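Local coordinates for GTP-binding protein (Thermus thermophilus, PDB 2DBY) that binds GDP in a P-loop pocket and is probably a ribosome-associated ATPase of the YchF/OLA1 subfamily, at residues M1-I6 against E72-A77; V12-L17 against A104-C109; V43-E48 against G270-A275; Y206-A211 against V238-A243. All blocks are in the same frame, centred on the assembly; numbering follows the deposited sequence.

Interaction 1 (M1-I6 against E72-A77); sequences MLAVGI and EFVDIA
Two parallel strands of the P-loop GTPase sheet lie side by side, one leading into the phosphate loop, the other into the D-x-x-G motif of switch II. Glu-72 O takes Val-4 N at 2.9 Å, and a water links Glu-72 N to Leu-2 O. The Glu-72 side chain, CG anti to the backbone N (chi1 -177°), runs past Ala-3 CB, small enough to leave room; the selenomethionine chain of Met-1 crosses it at about a right angle, SE 3.4 Å from Glu-72 OE2. Phe-73 turns to the other face, where its ring lies alongside Val-4 and meets Val-4 CB with CD2 at 3.6 Å. Val-74 bonds twice, N to Val-4 O and O to Ile-6 N (2.7 Å), while CG2 touches Ala-3 CB and meets Met-1 CE tip to tip. Asp-75, first residue of the motif, sends OD1 to a salt bridge with Lys-14. Ile-76 N closes onto Ile-6 O, and Ile-76 CG1 lies 3.7 Å from Gly-5 CA, where a side-chain CB would clash.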
loop_
_atom_site.group_PDB
_atom_site.type_symbol
_atom_site.label_atom_id
_atom_site.label_comp_id
_atom_site.label_asym_id
_atom_site.label_seq_id
_atom_site.Cartn_x
_atom_site.Cartn_y
_atom_site.Cartn_z
HETATM N N MSE A 1 -0.372 11.114 2.055
HETATM C CA MSE A 1 -0.782 10.435 0.788
HETATM C C MSE A 1 -0.940 8.934 1.022
HETATM O O MSE A 1 -0.055 8.287 1.614
HETATM C CB MSE A 1 0.280 10.642 -0.304
HETATM C CG MSE A 1 -0.064 11.648 -1.404
HETATM SE SE MSE A 1 1.227 11.498 -2.868
HETATM C CE MSE A 1 2.811 11.990 -1.852
ATOM N N LEU A 2 -2.062 8.382 0.557
ATOM C CA LEU A 2 -2.316 6.946 0.674
ATOM C C LEU A 2 -1.497 6.357 -0.480
ATOM O O LEU A 2 -2.043 5.950 -1.513
ATOM C CB LEU A 2 -3.799 6.648 0.447
ATOM C CG LEU A 2 -4.148 5.212 0.813
ATOM C CD1 LEU A 2 -3.807 4.965 2.286
ATOM C CD2 LEU A 2 -5.608 4.965 0.537
ATOM N N ALA A 3 -0.180 6.317 -0.305
ATOM C CA ALA A 3 0.685 5.857 -1.364
ATOM C C ALA A 3 1.944 5.203 -0.810
ATOM O O ALA A 3 2.284 5.371 0.366
ATOM C CB ALA A 3 1.087 7.045 -2.259
ATOM N N VAL A 4 2.636 4.489 -1.688
ATOM C CA VAL A 4 3.877 3.799 -1.331
ATOM C C VAL A 4 5.019 4.607 -1.957
ATOM O O VAL A 4 5.019 4.865 -3.167
ATOM C CB VAL A 4 3.921 2.380 -1.911
ATOM C CG1 VAL A 4 5.268 1.701 -1.569
ATOM C CG2 VAL A 4 2.732 1.565 -1.377
ATOM N N GLY A 5 5.979 5.005 -1.134
ATOM C CA GLY A 5 7.112 5.771 -1.640
ATOM C C GLY A 5 8.244 4.812 -1.994
ATOM O O GLY A 5 8.679 4.040 -1.137
ATOM N N ILE A 6 8.699 4.840 -3.249
ATOM C CA ILE A 6 9.780 3.971 -3.702
ATOM C C ILE A 6 11.109 4.685 -3.549
ATOM O O ILE A 6 11.309 5.779 -4.108
ATOM C CB ILE A 6 9.597 3.553 -5.189
ATOM C CG1 ILE A 6 8.233 2.856 -5.343
ATOM C CG2 ILE A 6 10.762 2.606 -5.617
ATOM C CD1 ILE A 6 8.009 2.217 -6.692
ATOM N N GLU A 72 -1.237 3.616 -5.549
ATOM C CA GLU A 72 -0.387 4.755 -5.913
ATOM C C GLU A 72 1.050 4.613 -5.394
ATOM O O GLU A 72 1.259 4.228 -4.251
ATOM C CB GLU A 72 -1.021 6.028 -5.349
ATOM C CG GLU A 72 -0.306 7.331 -5.692
ATOM C CD GLU A 72 -1.129 8.537 -5.277
ATOM O OE1 GLU A 72 -2.153 8.812 -5.922
ATOM O OE2 GLU A 72 -0.760 9.205 -4.302
ATOM N N PHE A 73 2.019 4.942 -6.254
ATOM C CA PHE A 73 3.436 4.848 -5.930
ATOM C C PHE A 73 4.088 6.190 -6.216
ATOM O O PHE A 73 3.750 6.836 -7.216
ATOM C CB PHE A 73 4.112 3.777 -6.795
ATOM C CG PHE A 73 3.771 2.373 -6.390
ATOM C CD1 PHE A 73 2.706 1.695 -6.989
ATOM C CD2 PHE A 73 4.487 1.741 -5.377
ATOM C CE1 PHE A 73 2.360 0.403 -6.575
ATOM C CE2 PHE A 73 4.153 0.453 -4.954
ATOM C CZ PHE A 73 3.089 -0.219 -5.549
ATOM N N VAL A 74 5.022 6.590 -5.358
ATOM C CA VAL A 74 5.721 7.853 -5.537
ATOM C C VAL A 74 7.217 7.601 -5.682
ATOM O O VAL A 74 7.792 6.827 -4.901
ATOM C CB VAL A 74 5.505 8.745 -4.310
ATOM C CG1 VAL A 74 6.230 10.087 -4.497
ATOM C CG2 VAL A 74 4.025 8.936 -4.070
ATOM N N ASP A 75 7.856 8.224 -6.674
ATOM C CA ASP A 75 9.292 8.067 -6.835
ATOM C C ASP A 75 9.841 9.085 -5.854
ATOM O O ASP A 75 9.783 10.292 -6.132
ATOM C CB ASP A 75 9.753 8.453 -8.248
ATOM C CG ASP A 75 11.263 8.282 -8.445
ATOM O OD1 ASP A 75 11.977 7.982 -7.462
ATOM O OD2 ASP A 75 11.740 8.447 -9.594
ATOM N N ILE A 76 10.387 8.598 -4.736
ATOM C CA ILE A 76 10.896 9.491 -3.702
ATOM C C ILE A 76 12.194 10.067 -4.165
ATOM O O ILE A 76 13.172 9.355 -4.415
ATOM C CB ILE A 76 11.114 8.783 -2.372
ATOM C CG1 ILE A 76 9.765 8.319 -1.791
ATOM C CG2 ILE A 76 11.840 9.742 -1.401
ATOM C CD1 ILE A 76 8.850 9.428 -1.319
ATOM N N ALA A 77 12.179 11.380 -4.236
ATOM C CA ALA A 77 13.298 12.141 -4.714
ATOM C C ALA A 77 14.135 12.747 -3.604
ATOM O O ALA A 77 13.590 13.251 -2.612
ATOM C CB ALA A 77 12.777 13.215 -5.596
HETATM O O HOH W 1 -2.814 3.880 -3.167
#

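Interaction 2 (V12-L17 against A104-C109); sequences VGKSTL and AHVLRC. With GDP (guanosine-5'-diphosphate), chain B; FMT (formic acid), chain C.
The tight part of this P-loop contact is largely hydrocarbon. Val-106, on the strand, points at the loop and sets CG1 3.7 Å from Val-12 CG2. Leu-17 CD2 reaches Val-106 CG2 more loosely, at 4.1 Å. Branched residues suit this wedge between sheet and loop. Toward the nucleotide the contact opens out: Arg-108, partly exposed, passes alongside Val-12 and bends at chi3, which puts NE 3.7 Å from Val-12 CA and lets NH2 make a weak, strongly bent bond to the ribose O4' of GDP (2.6 Å, 128°). An alanine here would remove that guanidinium and would probably leave the ribose and Val-12 less covered. Gly-13, at the N-cap, has a positive phi (99°), at which a CB would jam against the carbonyl O of Val-12 and crowd N7 of GDP. No hydrogen bond joins the segments; the loop's amides point instead to the phosphates: Val-12 N and Lys-14 N grip O2B of the GDP beta-phosphate at 2.9 Å, which would probably stabilise its negative charge.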
loop_
_atom_site.group_PDB
_atom_site.type_symbol
_atom_site.label_atom_id
_atom_site.label_comp_id
_atom_site.label_asym_id
_atom_site.label_seq_id
_atom_site.Cartn_x
_atom_site.Cartn_y
_atom_site.Cartn_z
ATOM N N VAL A 12 20.403 0.857 -8.646
ATOM C CA VAL A 12 19.820 -0.381 -8.133
ATOM C C VAL A 12 18.660 -0.831 -9.031
ATOM O O VAL A 12 18.022 -1.858 -8.771
ATOM C CB VAL A 12 19.325 -0.213 -6.684
ATOM C CG1 VAL A 12 20.499 0.264 -5.804
ATOM C CG2 VAL A 12 18.192 0.817 -6.601
ATOM N N GLY A 13 18.408 -0.060 -10.092
ATOM C CA GLY A 13 17.329 -0.386 -11.014
ATOM C C GLY A 13 16.062 0.391 -10.768
ATOM O O GLY A 13 15.015 0.095 -11.356
ATOM N N LYS A 14 16.120 1.399 -9.902
ATOM C CA LYS A 14 14.903 2.163 -9.621
ATOM C C LYS A 14 14.328 2.928 -10.833
ATOM O O LYS A 14 13.118 2.913 -11.047
ATOM C CB LYS A 14 15.125 3.149 -8.454
ATOM C CG LYS A 14 13.839 3.739 -7.910
ATOM C CD LYS A 14 14.063 4.601 -6.673
ATOM C CE LYS A 14 14.802 5.862 -7.027
ATOM N NZ LYS A 14 14.306 6.993 -6.208
ATOM N N SER A 15 15.170 3.592 -11.631
ATOM C CA SER A 15 14.597 4.338 -12.753
ATOM C C SER A 15 14.001 3.372 -13.767
ATOM O O SER A 15 13.017 3.685 -14.405
ATOM C CB SER A 15 15.651 5.216 -13.431
ATOM O OG SER A 15 16.720 4.431 -13.892
ATOM N N THR A 16 14.588 2.186 -13.871
ATOM C CA THR A 16 14.091 1.167 -14.785
ATOM C C THR A 16 12.718 0.731 -14.295
ATOM O O THR A 16 11.774 0.639 -15.077
ATOM C CB THR A 16 15.038 -0.033 -14.822
ATOM O OG1 THR A 16 16.298 0.393 -15.353
ATOM C CG2 THR A 16 14.464 -1.152 -15.710
ATOM N N LEU A 17 12.601 0.501 -12.988
ATOM C CA LEU A 17 11.321 0.111 -12.417
ATOM C C LEU A 17 10.337 1.236 -12.668
ATOM O O LEU A 17 9.168 0.992 -12.918
ATOM C CB LEU A 17 11.435 -0.146 -10.910
ATOM C CG LEU A 17 10.142 -0.627 -10.242
ATOM C CD1 LEU A 17 9.644 -1.966 -10.824
ATOM C CD2 LEU A 17 10.423 -0.783 -8.743
ATOM N N ALA A 104 8.901 1.489 -0.090
ATOM C CA ALA A 104 9.346 0.291 -0.793
ATOM C C ALA A 104 10.781 0.653 -1.194
ATOM O O ALA A 104 11.019 1.606 -1.947
ATOM C CB ALA A 104 8.465 0.025 -2.030
ATOM N N HIS A 105 11.739 -0.110 -0.691
ATOM C CA HIS A 105 13.149 0.176 -0.937
ATOM C C HIS A 105 13.696 -0.830 -1.929
ATOM O O HIS A 105 13.725 -2.030 -1.653
ATOM C CB HIS A 105 13.919 0.104 0.417
ATOM C CG HIS A 105 15.352 0.562 0.345
ATOM N ND1 HIS A 105 16.071 0.916 1.470
ATOM C CD2 HIS A 105 16.189 0.748 -0.708
ATOM C CE1 HIS A 105 17.287 1.298 1.116
ATOM N NE2 HIS A 105 17.388 1.204 -0.202
ATOM N N VAL A 106 14.143 -0.332 -3.082
ATOM C CA VAL A 106 14.686 -1.196 -4.133
ATOM C C VAL A 106 16.137 -1.512 -3.771
ATOM O O VAL A 106 16.946 -0.614 -3.557
ATOM C CB VAL A 106 14.644 -0.488 -5.500
ATOM C CG1 VAL A 106 15.221 -1.405 -6.598
ATOM C CG2 VAL A 106 13.182 -0.085 -5.818
ATOM N N LEU A 107 16.448 -2.799 -3.715
ATOM C CA LEU A 107 17.785 -3.263 -3.349
ATOM C C LEU A 107 18.300 -4.130 -4.494
ATOM O O LEU A 107 17.603 -5.049 -4.954
ATOM C CB LEU A 107 17.670 -4.086 -2.060
ATOM C CG LEU A 107 17.141 -3.339 -0.838
ATOM C CD1 LEU A 107 16.890 -4.353 0.299
ATOM C CD2 LEU A 107 18.192 -2.300 -0.398
ATOM N N ARG A 108 19.512 -3.839 -4.965
ATOM C CA ARG A 108 20.064 -4.605 -6.069
ATOM C C ARG A 108 20.582 -5.980 -5.624
ATOM O O ARG A 108 21.456 -6.079 -4.741
ATOM C CB ARG A 108 21.182 -3.798 -6.754
ATOM C CG ARG A 108 22.067 -4.651 -7.657
ATOM C CD ARG A 108 22.921 -3.799 -8.576
ATOM N NE ARG A 108 22.059 -3.016 -9.445
ATOM C CZ ARG A 108 22.422 -2.516 -10.620
ATOM N NH1 ARG A 108 23.650 -2.716 -11.084
ATOM N NH2 ARG A 108 21.551 -1.811 -11.331
ATOM N N CYS A 109 20.028 -7.036 -6.213
ATOM C CA CYS A 109 20.439 -8.397 -5.889
ATOM C C CYS A 109 20.988 -9.190 -7.077
ATOM O O CYS A 109 20.855 -10.415 -7.122
ATOM C CB CYS A 109 19.294 -9.192 -5.251
ATOM S SG CYS A 109 18.751 -8.514 -3.650
HETATM P PB GDP B . 18.882 3.667 -10.589
HETATM O O1B GDP B . 20.225 4.373 -10.471
HETATM O O2B GDP B . 18.446 2.982 -9.184
HETATM O O3B GDP B . 17.791 4.344 -11.416
HETATM O O3A GDP B . 19.262 2.358 -11.498
HETATM P PA GDP B . 18.939 2.047 -13.049
HETATM O O1A GDP B . 17.488 2.029 -13.267
HETATM O O2A GDP B . 19.620 3.162 -13.988
HETATM O "O5'" GDP B . 19.538 0.589 -13.406
HETATM C "C5'" GDP B . 20.962 0.608 -13.256
HETATM C "C4'" GDP B . 21.577 -0.448 -14.209
HETATM O "O4'" GDP B . 21.100 -1.820 -13.911
HETATM C "C3'" GDP B . 21.228 -0.257 -15.679
HETATM O "O3'" GDP B . 22.124 -0.286 -16.789
HETATM C "C2'" GDP B . 19.921 -1.079 -15.823
HETATM O "O2'" GDP B . 19.847 -1.495 -17.207
HETATM C "C1'" GDP B . 20.323 -2.341 -15.074
HETATM N N9 GDP B . 19.159 -3.106 -14.539
HETATM C C8 GDP B . 18.107 -2.604 -13.796
HETATM N N7 GDP B . 17.270 -3.556 -13.485
HETATM C C5 GDP B . 17.722 -4.729 -14.004
HETATM C C6 GDP B . 17.247 -6.084 -13.989
HETATM O O6 GDP B . 16.217 -6.360 -13.418
HETATM N N1 GDP B . 17.980 -7.061 -14.635
HETATM C C2 GDP B . 19.157 -6.735 -15.284
HETATM N N2 GDP B . 19.869 -7.722 -15.917
HETATM N N3 GDP B . 19.614 -5.475 -15.306
HETATM C C4 GDP B . 18.938 -4.457 -14.689
HETATM C C FMT C . 14.385 1.255 4.133
HETATM O O1 FMT C . 15.453 0.686 4.340
HETATM O O2 FMT C . 13.602 1.653 5.177
#

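Interaction 3 (V43-E48 against G270-A275); sequences VPLEDE and GLQRLA
The carboxamide of Gln-272 and the carboxylate of Glu-46 lie stacked, their planes 11° apart and Gln-272 CD 3.8 Å from Glu-46 CD. On the other side of the amide plane, off its rim, come two methyls: Val-43 CG1, 3.7 Å from Gln-272 NE2, and Leu-45 CD2, 4.0 Å from Gln-272 OE1. At the edge, NE2 gives a hydrogen bond to Pro-44 O (2.9 Å) that lies within 8° of the amide plane and nearly along the carbonyl axis. OE1 receives Glu-46 N, also at 2.9 Å, but this donor stands 34° out of the plane, on the side where the carboxylate is stacked. Glutamine suits the place because one end donates and the other accepts, so that a helix residue can pair with the backbone on both sides of Leu-45. Its chain bends at chi2 to bring the amide round to the extended segment. Ala-275 is small enough to let the helix come close: its CB is 4.0 Å from Val-43 CG1, and Leu-45 CD2 is equally close to Ala-275 CB. The contact lays helix 270-281 against the end of strand 40-44. Glu-46 OE1 has its salt bridge with Arg-258, which would probably keep the carboxylate ionised, while the two bonds fix the rotation of the neutral amide stacked on it, and so which end is nitrogen and which oxygen.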
loop_
_atom_site.group_PDB
_atom_site.type_symbol
_atom_site.label_atom_id
_atom_site.label_comp_id
_atom_site.label_asym_id
_atom_site.label_seq_id
_atom_site.Cartn_x
_atom_site.Cartn_y
_atom_site.Cartn_z
ATOM N N VAL A 43 -0.806 2.007 -10.225
ATOM C CA VAL A 43 -0.755 0.739 -10.935
ATOM C C VAL A 43 -2.145 0.129 -10.802
ATOM O O VAL A 43 -2.580 -0.150 -9.697
ATOM C CB VAL A 43 0.267 -0.250 -10.297
ATOM C CG1 VAL A 43 0.213 -1.595 -11.049
ATOM C CG2 VAL A 43 1.684 0.328 -10.352
ATOM N N PRO A 44 -2.877 -0.032 -11.919
ATOM C CA PRO A 44 -4.221 -0.621 -11.858
ATOM C C PRO A 44 -4.072 -2.041 -11.265
ATOM O O PRO A 44 -3.199 -2.810 -11.699
ATOM C CB PRO A 44 -4.649 -0.661 -13.326
ATOM C CG PRO A 44 -3.912 0.513 -13.942
ATOM C CD PRO A 44 -2.531 0.374 -13.294
ATOM N N LEU A 45 -4.928 -2.385 -10.306
ATOM C CA LEU A 45 -4.883 -3.682 -9.627
ATOM C C LEU A 45 -5.780 -4.653 -10.376
ATOM O O LEU A 45 -6.979 -4.424 -10.509
ATOM C CB LEU A 45 -5.405 -3.544 -8.196
ATOM C CG LEU A 45 -4.515 -3.762 -6.975
ATOM C CD1 LEU A 45 -5.432 -3.908 -5.758
ATOM C CD2 LEU A 45 -3.630 -5.001 -7.142
ATOM N N GLU A 46 -5.198 -5.729 -10.880
ATOM C CA GLU A 46 -5.989 -6.706 -11.609
ATOM C C GLU A 46 -6.798 -7.472 -10.580
ATOM O O GLU A 46 -6.309 -7.779 -9.489
ATOM C CB GLU A 46 -5.055 -7.633 -12.407
ATOM C CG GLU A 46 -4.528 -6.914 -13.637
ATOM C CD GLU A 46 -3.387 -7.622 -14.340
ATOM O OE1 GLU A 46 -3.329 -8.864 -14.290
ATOM O OE2 GLU A 46 -2.557 -6.920 -14.961
ATOM N N ASP A 47 -8.042 -7.779 -10.915
ATOM C CA ASP A 47 -8.883 -8.504 -9.966
ATOM C C ASP A 47 -9.910 -9.325 -10.747
ATOM O O ASP A 47 -10.834 -8.770 -11.362
ATOM C CB ASP A 47 -9.564 -7.496 -9.033
ATOM C CG ASP A 47 -10.342 -8.163 -7.899
ATOM O OD1 ASP A 47 -10.599 -7.479 -6.886
ATOM O OD2 ASP A 47 -10.708 -9.360 -8.019
ATOM N N GLU A 48 -9.710 -10.645 -10.751
ATOM C CA GLU A 48 -10.599 -11.558 -11.467
ATOM C C GLU A 48 -12.034 -11.527 -10.948
ATOM O O GLU A 48 -12.966 -11.905 -11.666
ATOM C CB GLU A 48 -10.062 -13.000 -11.373
ATOM C CG GLU A 48 -8.865 -13.279 -12.256
ATOM C CD GLU A 48 -9.233 -13.278 -13.716
ATOM O OE1 GLU A 48 -9.984 -14.179 -14.153
ATOM O OE2 GLU A 48 -8.789 -12.365 -14.427
ATOM N N GLY A 270 5.701 -8.518 -11.953
ATOM C CA GLY A 270 6.318 -7.990 -10.759
ATOM C C GLY A 270 5.574 -6.749 -10.331
ATOM O O GLY A 270 5.492 -6.468 -9.150
ATOM N N LEU A 271 5.037 -5.987 -11.287
ATOM C CA LEU A 271 4.301 -4.794 -10.917
ATOM C C LEU A 271 3.037 -5.171 -10.191
ATOM O O LEU A 271 2.665 -4.487 -9.238
ATOM C CB LEU A 271 3.945 -3.934 -12.127
ATOM C CG LEU A 271 5.035 -3.119 -12.813
ATOM C CD1 LEU A 271 4.300 -2.100 -13.713
ATOM C CD2 LEU A 271 5.930 -2.413 -11.833
ATOM N N GLN A 272 2.368 -6.249 -10.614
ATOM C CA GLN A 272 1.153 -6.636 -9.900
ATOM C C GLN A 272 1.508 -7.123 -8.494
ATOM O O GLN A 272 0.816 -6.822 -7.526
ATOM C CB GLN A 272 0.376 -7.731 -10.666
ATOM C CG GLN A 272 -0.389 -7.174 -11.854
ATOM C CD GLN A 272 -1.424 -6.119 -11.439
ATOM O OE1 GLN A 272 -2.344 -6.399 -10.669
ATOM N NE2 GLN A 272 -1.263 -4.907 -11.947
ATOM N N ARG A 273 2.571 -7.916 -8.386
ATOM C CA ARG A 273 2.992 -8.402 -7.076
ATOM C C ARG A 273 3.320 -7.229 -6.167
ATOM O O ARG A 273 2.998 -7.257 -4.977
ATOM C CB ARG A 273 4.235 -9.287 -7.192
ATOM C CG ARG A 273 4.025 -10.659 -7.808
ATOM C CD ARG A 273 5.398 -11.235 -8.192
ATOM N NE ARG A 273 5.412 -12.688 -8.306
ATOM C CZ ARG A 273 5.347 -13.525 -7.273
ATOM N NH1 ARG A 273 5.258 -13.054 -6.031
ATOM N NH2 ARG A 273 5.385 -14.835 -7.476
ATOM N N LEU A 274 3.991 -6.214 -6.720
ATOM C CA LEU A 274 4.353 -5.027 -5.933
ATOM C C LEU A 274 3.092 -4.258 -5.532
ATOM O O LEU A 274 2.971 -3.775 -4.419
ATOM C CB LEU A 274 5.289 -4.112 -6.743
ATOM C CG LEU A 274 5.748 -2.832 -6.040
ATOM C CD1 LEU A 274 6.518 -3.152 -4.757
ATOM C CD2 LEU A 274 6.642 -2.054 -7.022
ATOM N N ALA A 275 2.145 -4.145 -6.457
ATOM C CA ALA A 275 0.905 -3.451 -6.150
ATOM C C ALA A 275 0.166 -4.160 -5.003
ATOM O O ALA A 275 -0.361 -3.516 -4.089
ATOM C CB ALA A 275 0.010 -3.378 -7.429
#

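Interaction 4 (Y206-A211 against V238-A243); sequences YVANVA and VVVVSA. With GDP (guanosine-5'-diphosphate), chain B.
Strands 204-209 and 237-241 are the parallel pair of a beta-alpha-beta unit, and their ends supply the guanine-side loops of the G domain. Val-207 and Val-241 cross obliquely on one face, Val-207 CG1 3.7 Å from Val-241 CG2, beneath helix 270-281; beta-branched residues fill such a strand face well. Past the strand end Val-210 meets Val-240 at about a right angle, their CG2 and CG1 at 3.5 Å, near the connecting helix 222-234. Asn-209, in the position of the G4-motif asparagine, has CG anti to its backbone N (chi1 -169°), which carries the carboxamide forward to the base. Its OD1 accepts Ala-243 N at 2.9 Å in an almost straight bond (176°), although the N-H comes from above the carbonyl plane (30°), and ND2 donates to Val-12 O. An alanine here would lose both bonds and would probably loosen the Ala-243 turn from the phosphate loop. Ser-242, the N-cap of helix 243-250, takes Leu-245 N on its OG, which itself donates to guanine O6 at 3.0 Å.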
loop_
_atom_site.group_PDB
_atom_site.type_symbol
_atom_site.label_atom_id
_atom_site.label_comp_id
_atom_site.label_asym_id
_atom_site.label_seq_id
_atom_site.Cartn_x
_atom_site.Cartn_y
_atom_site.Cartn_z
ATOM N N TYR A 206 10.828 -4.510 1.104
ATOM C CA TYR A 206 12.150 -4.504 0.503
ATOM C C TYR A 206 11.881 -5.114 -0.872
ATOM O O TYR A 206 11.342 -6.219 -0.953
ATOM C CB TYR A 206 13.105 -5.424 1.258
ATOM C CG TYR A 206 13.704 -4.848 2.525
ATOM C CD1 TYR A 206 14.295 -5.690 3.461
ATOM C CD2 TYR A 206 13.707 -3.487 2.773
ATOM C CE1 TYR A 206 14.875 -5.191 4.617
ATOM C CE2 TYR A 206 14.289 -2.962 3.930
ATOM C CZ TYR A 206 14.873 -3.834 4.849
ATOM O OH TYR A 206 15.465 -3.345 5.990
ATOM N N VAL A 207 12.239 -4.395 -1.934
ATOM C CA VAL A 207 12.001 -4.881 -3.298
ATOM C C VAL A 207 13.342 -5.401 -3.802
ATOM O O VAL A 207 14.238 -4.618 -4.133
ATOM C CB VAL A 207 11.505 -3.716 -4.208
ATOM C CG1 VAL A 207 11.256 -4.222 -5.622
ATOM C CG2 VAL A 207 10.222 -3.122 -3.638
ATOM N N ALA A 208 13.489 -6.719 -3.813
ATOM C CA ALA A 208 14.745 -7.334 -4.267
ATOM C C ALA A 208 14.750 -7.375 -5.786
ATOM O O ALA A 208 13.993 -8.143 -6.388
ATOM C CB ALA A 208 14.882 -8.768 -3.692
ATOM N N ASN A 209 15.582 -6.535 -6.400
ATOM C CA ASN A 209 15.686 -6.483 -7.866
ATOM C C ASN A 209 16.670 -7.567 -8.287
ATOM O O ASN A 209 17.834 -7.552 -7.877
ATOM C CB ASN A 209 16.185 -5.110 -8.314
ATOM C CG ASN A 209 16.067 -4.913 -9.813
ATOM O OD1 ASN A 209 15.362 -5.668 -10.503
ATOM N ND2 ASN A 209 16.734 -3.902 -10.326
ATOM N N VAL A 210 16.196 -8.506 -9.095
ATOM C CA VAL A 210 17.019 -9.617 -9.526
ATOM C C VAL A 210 17.017 -9.786 -11.044
ATOM O O VAL A 210 16.235 -9.150 -11.748
ATOM C CB VAL A 210 16.505 -10.968 -8.934
ATOM C CG1 VAL A 210 16.579 -10.931 -7.416
ATOM C CG2 VAL A 210 15.038 -11.238 -9.355
ATOM N N ALA A 211 17.913 -10.643 -11.524
ATOM C CA ALA A 211 17.947 -10.973 -12.945
ATOM C C ALA A 211 16.698 -11.853 -13.136
ATOM O O ALA A 211 16.311 -12.582 -12.224
ATOM C CB ALA A 211 19.210 -11.762 -13.264
ATOM N N VAL A 238 8.995 -8.718 1.793
ATOM C CA VAL A 238 9.899 -8.782 0.629
ATOM C C VAL A 238 9.137 -9.109 -0.652
ATOM O O VAL A 238 8.231 -9.962 -0.669
ATOM C CB VAL A 238 11.006 -9.885 0.835
ATOM C CG1 VAL A 238 11.858 -10.051 -0.436
ATOM C CG2 VAL A 238 11.927 -9.486 1.981
ATOM N N VAL A 239 9.456 -8.389 -1.721
ATOM C CA VAL A 239 8.851 -8.709 -3.014
ATOM C C VAL A 239 10.011 -8.815 -3.985
ATOM O O VAL A 239 10.873 -7.928 -4.028
ATOM C CB VAL A 239 7.904 -7.635 -3.556
ATOM C CG1 VAL A 239 7.257 -8.169 -4.850
ATOM C CG2 VAL A 239 6.818 -7.297 -2.538
ATOM N N VAL A 240 10.041 -9.892 -4.766
ATOM C CA VAL A 240 11.133 -10.068 -5.725
ATOM C C VAL A 240 10.662 -9.719 -7.128
ATOM O O VAL A 240 9.649 -10.247 -7.595
ATOM C CB VAL A 240 11.645 -11.531 -5.706
ATOM C CG1 VAL A 240 12.823 -11.689 -6.672
ATOM C CG2 VAL A 240 12.011 -11.932 -4.277
ATOM N N VAL A 241 11.393 -8.828 -7.793
ATOM C CA VAL A 241 11.046 -8.431 -9.164
ATOM C C VAL A 241 12.300 -8.266 -10.014
ATOM O O VAL A 241 13.412 -8.147 -9.504
ATOM C CB VAL A 241 10.332 -7.052 -9.194
ATOM C CG1 VAL A 241 9.183 -7.040 -8.196
ATOM C CG2 VAL A 241 11.338 -5.923 -8.911
ATOM N N SER A 242 12.122 -8.293 -11.327
ATOM C CA SER A 242 13.218 -7.959 -12.231
ATOM C C SER A 242 12.716 -6.650 -12.866
ATOM O O SER A 242 11.786 -6.672 -13.683
ATOM C CB SER A 242 13.390 -9.003 -13.345
ATOM O OG SER A 242 14.225 -8.451 -14.342
ATOM N N ALA A 243 13.303 -5.515 -12.489
ATOM C CA ALA A 243 12.888 -4.219 -13.025
ATOM C C ALA A 243 13.002 -4.212 -14.539
ATOM O O ALA A 243 12.148 -3.680 -15.237
ATOM C CB ALA A 243 13.773 -3.095 -12.444
HETATM P PB GDP B . 18.882 3.667 -10.589
HETATM O O1B GDP B . 20.225 4.373 -10.471
HETATM O O2B GDP B . 18.446 2.982 -9.184
HETATM O O3B GDP B . 17.791 4.344 -11.416
HETATM O O3A GDP B . 19.262 2.358 -11.498
HETATM P PA GDP B . 18.939 2.047 -13.049
HETATM O O1A GDP B . 17.488 2.029 -13.267
HETATM O O2A GDP B . 19.620 3.162 -13.988
HETATM O "O5'" GDP B . 19.538 0.589 -13.406
HETATM C "C5'" GDP B . 20.962 0.608 -13.256
HETATM C "C4'" GDP B . 21.577 -0.448 -14.209
HETATM O "O4'" GDP B . 21.100 -1.820 -13.911
HETATM C "C3'" GDP B . 21.228 -0.257 -15.679
HETATM O "O3'" GDP B . 22.124 -0.286 -16.789
HETATM C "C2'" GDP B . 19.921 -1.079 -15.823
HETATM O "O2'" GDP B . 19.847 -1.495 -17.207
HETATM C "C1'" GDP B . 20.323 -2.341 -15.074
HETATM N N9 GDP B . 19.159 -3.106 -14.539
HETATM C C8 GDP B . 18.107 -2.604 -13.796
HETATM N N7 GDP B . 17.270 -3.556 -13.485
HETATM C C5 GDP B . 17.722 -4.729 -14.004
HETATM C C6 GDP B . 17.247 -6.084 -13.989
HETATM O O6 GDP B . 16.217 -6.360 -13.418
HETATM N N1 GDP B . 17.980 -7.061 -14.635
HETATM C C2 GDP B . 19.157 -6.735 -15.284
HETATM N N2 GDP B . 19.869 -7.722 -15.917
HETATM N N3 GDP B . 19.614 -5.475 -15.306
HETATM C C4 GDP B . 18.938 -4.457 -14.689
#

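Overall arrangement
All four contacts are largely buried, and each reaches the same mixed sheet. Interactions 1 and 4 are strand pairs built on backbone hydrogen bonds, on either side of strand 102-108, without touching each other. Interaction 2 sits between them: Gly-5 meets Ala-104 on one flank, His-105 and Cys-109 meet Val-207 and Asn-209 on the other. It lacks hydrogen bonds between its segments but shares GDP with interaction 4, the one serving phosphates and ribose, the other the base. Interaction 3, away from the nucleotide and with an exposed glutamate at its border, draws its hydrogen bonds from a single side-chain amide, beside methyl packing; its helix packs Leu-274 on Val-207 and Leu-271 on Leu-17.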